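Local coordinates for protein CdnC (PDB 7MGV) that probably uses ATP to install omega-ester macrocycles in a ribosomally made precursor peptide, as an ATP-grasp ligase of graspetide biosynthesis, at residues A[132-137]-A[345-350]. Sequence-based numbering, arbitrary orientation.
Sequences DAYSLG and APRRDN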
ATOM      1  N   ASP A 132      14.230  -7.446   6.924  1.00 48.33           N
ATOM      2  CA  ASP A 132      15.216  -6.375   6.900  1.00 47.18           C
ATOM      3  C   ASP A 132      16.402  -6.675   5.992  1.00 43.08           C
ATOM      4  O   ASP A 132      17.215  -5.778   5.747  1.00 50.18           O
ATOM      5  CB  ASP A 132      15.717  -6.069   8.319  1.00 47.13           C
ATOM      6  CG  ASP A 132      16.341  -7.273   8.998  1.00 55.05           C
ATOM      7  OD1 ASP A 132      16.302  -8.381   8.423  1.00 56.11           O
ATOM      8  OD2 ASP A 132      16.872  -7.105  10.116  1.00 54.51           O
ATOM      9  N   ALA A 133      16.521  -7.902   5.493  1.00 41.10           N
ATOM     10  CA  ALA A 133      17.500  -8.184   4.458  1.00 46.97           C
ATOM     11  C   ALA A 133      17.114  -7.464   3.170  1.00 47.39           C
ATOM     12  O   ALA A 133      15.980  -7.003   3.004  1.00 41.30           O
ATOM     13  CB  ALA A 133      17.611  -9.689   4.218  1.00 43.34           C
ATOM     14  N   TYR A 134      18.081  -7.355   2.258  1.00 45.12           N
ATOM     15  CA  TYR A 134      17.841  -6.685   0.985  1.00 42.90           C
ATOM     16  C   TYR A 134      16.618  -7.274   0.292  1.00 43.53           C
ATOM     17  O   TYR A 134      16.431  -8.493   0.258  1.00 43.21           O
ATOM     18  CB  TYR A 134      19.067  -6.803   0.078  1.00 42.58           C
ATOM     19  CG  TYR A 134      18.805  -6.348  -1.339  1.00 42.43           C
ATOM     20  CD1 TYR A 134      18.839  -5.000  -1.674  1.00 41.33           C
ATOM     21  CD2 TYR A 134      18.510  -7.265  -2.340  1.00 40.90           C
ATOM     22  CE1 TYR A 134      18.592  -4.579  -2.967  1.00 36.39           C
ATOM     23  CE2 TYR A 134      18.261  -6.855  -3.632  1.00 38.32           C
ATOM     24  CZ  TYR A 134      18.304  -5.513  -3.941  1.00 39.64           C
ATOM     25  OH  TYR A 134      18.057  -5.111  -5.230  1.00 41.93           O
ATOM     26  N   SER A 135      15.779  -6.399  -0.258  1.00 43.87           N
ATOM     27  CA  SER A 135      14.501  -6.801  -0.830  1.00 40.34           C
ATOM     28  C   SER A 135      14.384  -6.284  -2.254  1.00 36.74           C
ATOM     29  O   SER A 135      14.640  -5.105  -2.515  1.00 43.57           O
ATOM     30  CB  SER A 135      13.333  -6.280   0.016  1.00 42.78           C
ATOM     31  OG  SER A 135      13.182  -4.880  -0.134  1.00 41.08           O
ATOM     32  N   LEU A 136      14.005  -7.172  -3.171  1.00 38.43           N
ATOM     33  CA  LEU A 136      13.621  -6.782  -4.526  1.00 37.22           C
ATOM     34  C   LEU A 136      12.099  -6.862  -4.597  1.00 48.39           C
ATOM     35  O   LEU A 136      11.514  -7.858  -5.022  1.00 44.18           O
ATOM     36  CB  LEU A 136      14.297  -7.669  -5.568  1.00 37.34           C
ATOM     37  CG  LEU A 136      14.137  -7.222  -7.021  1.00 40.92           C
ATOM     38  CD1 LEU A 136      14.529  -5.761  -7.194  1.00 35.31           C
ATOM     39  CD2 LEU A 136      14.951  -8.112  -7.945  1.00 40.44           C
ATOM     40  N   GLY A 137      11.457  -5.785  -4.157  1.00 38.14           N
ATOM     41  CA  GLY A 137      10.012  -5.751  -4.071  1.00 40.94           C
ATOM     42  C   GLY A 137       9.517  -5.843  -2.644  1.00 43.13           C
ATOM     43  O   GLY A 137       9.988  -6.682  -1.870  1.00 41.02           O
ATOM     44  N   ALA A 345      26.093  -7.803  -7.918  1.00 54.24           N
ATOM     45  CA  ALA A 345      25.831  -6.686  -8.813  1.00 52.39           C
ATOM     46  C   ALA A 345      25.530  -5.472  -7.971  1.00 46.18           C
ATOM     47  O   ALA A 345      25.036  -5.610  -6.838  1.00 55.41           O
ATOM     48  CB  ALA A 345      24.660  -6.994  -9.759  1.00 47.29           C
ATOM     49  N   PRO A 346      25.817  -4.259  -8.447  1.00 49.36           N
ATOM     50  CA  PRO A 346      25.535  -3.058  -7.664  1.00 48.16           C
ATOM     51  C   PRO A 346      24.049  -2.942  -7.342  1.00 53.22           C
ATOM     52  O   PRO A 346      23.191  -3.149  -8.203  1.00 44.55           O
ATOM     53  CB  PRO A 346      26.008  -1.915  -8.564  1.00 42.03           C
ATOM     54  CG  PRO A 346      26.982  -2.547  -9.502  1.00 47.21           C
ATOM     55  CD  PRO A 346      26.485  -3.940  -9.728  1.00 52.37           C
ATOM     56  N   ARG A 347      23.754  -2.608  -6.090  1.00 49.60           N
ATOM     57  CA  ARG A 347      22.387  -2.522  -5.607  1.00 44.17           C
ATOM     58  C   ARG A 347      22.087  -1.124  -5.089  1.00 46.90           C
ATOM     59  O   ARG A 347      22.985  -0.373  -4.695  1.00 44.88           O
ATOM     60  CB  ARG A 347      22.121  -3.521  -4.476  1.00 44.94           C
ATOM     61  CG  ARG A 347      22.614  -4.924  -4.725  1.00 48.70           C
ATOM     62  CD  ARG A 347      22.426  -5.761  -3.476  1.00 47.05           C
ATOM     63  NE  ARG A 347      22.069  -7.134  -3.801  1.00 45.42           N
ATOM     64  CZ  ARG A 347      21.844  -8.081  -2.899  1.00 44.22           C
ATOM     65  NH1 ARG A 347      21.940  -7.809  -1.605  1.00 41.63           N
ATOM     66  NH2 ARG A 347      21.526  -9.303  -3.298  1.00 44.82           N
ATOM     67  N   ARG A 348      20.800  -0.788  -5.094  1.00 44.94           N
ATOM     68  CA  ARG A 348      20.280   0.318  -4.293  1.00 36.50           C
ATOM     69  C   ARG A 348      19.874  -0.293  -2.959  1.00 39.03           C
ATOM     70  O   ARG A 348      18.766  -0.804  -2.795  1.00 47.79           O
ATOM     71  CB  ARG A 348      19.120   1.011  -4.995  1.00 38.38           C
ATOM     72  CG  ARG A 348      19.519   1.722  -6.277  1.00 33.55           C
ATOM     73  CD  ARG A 348      18.312   2.032  -7.141  1.00 40.80           C
ATOM     74  NE  ARG A 348      18.694   2.617  -8.422  1.00 36.84           N
ATOM     75  CZ  ARG A 348      18.896   1.917  -9.533  1.00 45.68           C
ATOM     76  NH1 ARG A 348      18.751   0.599  -9.524  1.00 46.38           N
ATOM     77  NH2 ARG A 348      19.243   2.534 -10.655  1.00 41.59           N
ATOM     78  N   ASP A 349      20.801  -0.258  -2.004  1.00 42.85           N
ATOM     79  CA  ASP A 349      20.626  -0.963  -0.740  1.00 44.30           C
ATOM     80  C   ASP A 349      19.394  -0.456  -0.003  1.00 46.89           C
ATOM     81  O   ASP A 349      19.288   0.736   0.301  1.00 45.28           O
ATOM     82  CB  ASP A 349      21.875  -0.794   0.125  1.00 48.00           C
ATOM     83  CG  ASP A 349      21.916  -1.766   1.286  1.00 51.08           C
ATOM     84  OD1 ASP A 349      21.769  -2.982   1.049  1.00 54.32           O
ATOM     85  OD2 ASP A 349      22.100  -1.313   2.435  1.00 61.91           O
ATOM     86  N   ASN A 350      18.463  -1.368   0.283  1.00 46.71           N
ATOM     87  CA  ASN A 350      17.220  -1.030   0.968  1.00 46.75           C
ATOM     88  C   ASN A 350      17.024  -1.852   2.236  1.00 48.46           C
ATOM     89  O   ASN A 350      15.886  -2.050   2.673  1.00 51.55           O
ATOM     90  CB  ASN A 350      16.022  -1.202   0.028  1.00 40.38           C
ATOM     91  CG  ASN A 350      15.881  -2.624  -0.497  1.00 45.14           C
ATOM     92  OD1 ASN A 350      16.583  -3.538  -0.062  1.00 45.56           O
ATOM     93  ND2 ASN A 350      14.965  -2.813  -1.440  1.00 40.17           N
TER
HETATM   94  O   HOH W   1      14.454  -4.640   2.579  1.00 44.27           O
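Tyr134 meets Arg347 and Asn350 with different parts of its ring. Tyr134 CB lies 3.5 Å from Arg347 NH1. CG anti to the backbone N (chi1 170°) carries the ring out between the two partners. CG again has Arg347 NH1 nearby, and Tyr134 CD2 sits 3.5 Å from Arg347 CZ, over the middle of the guanidinium. CE2 faces Arg347 NE. The two planes are only 15° apart, which makes a flat stack and a cation-pi contact. Arg347 CD adds a CH-pi contact over the same face, 4.0 Å from the Tyr134 centroid. Tyr134 CD1 meets Asn350 OD1 obliquely, at 3.1 Å. CE1 brings the ring edge to Arg348 O. At the tip, OH leaves the contact and bonds to Asp296.

Asn350 grips the backbone of Ser135, the residue after Tyr134, at two points. Ser135 N donates to Asn350 OD1, 3.0 Å away and nearly straight. Asn350 ND2 donates to Ser135 O at 2.6 Å, in the carbonyl plane and on a lone pair. The pair of bonds fixes the rotation of the amide. A water accepts from Ser135 OG and donates to Ala133 O and Asn350 O.

Arg347 NH2 bonds to Leu340 O, near the end of helix 332-341. With an alanine here instead of the tyrosine, the Arg347 guanidinium would probably lose the ring it stacks on, and Asp296 its hydroxyl partner.

Strand 134-136 is an outermost strand of the parallel sheet in the MvdD pre-ATP grasp domain, bonded to strand 91-94 through Val92 and Tyr94. On its other side the C-terminal loop uses the side chain of Asn350 to reach its backbone. The contact thus ties the chain's end, after helix 332-341, back to the N-terminal domain.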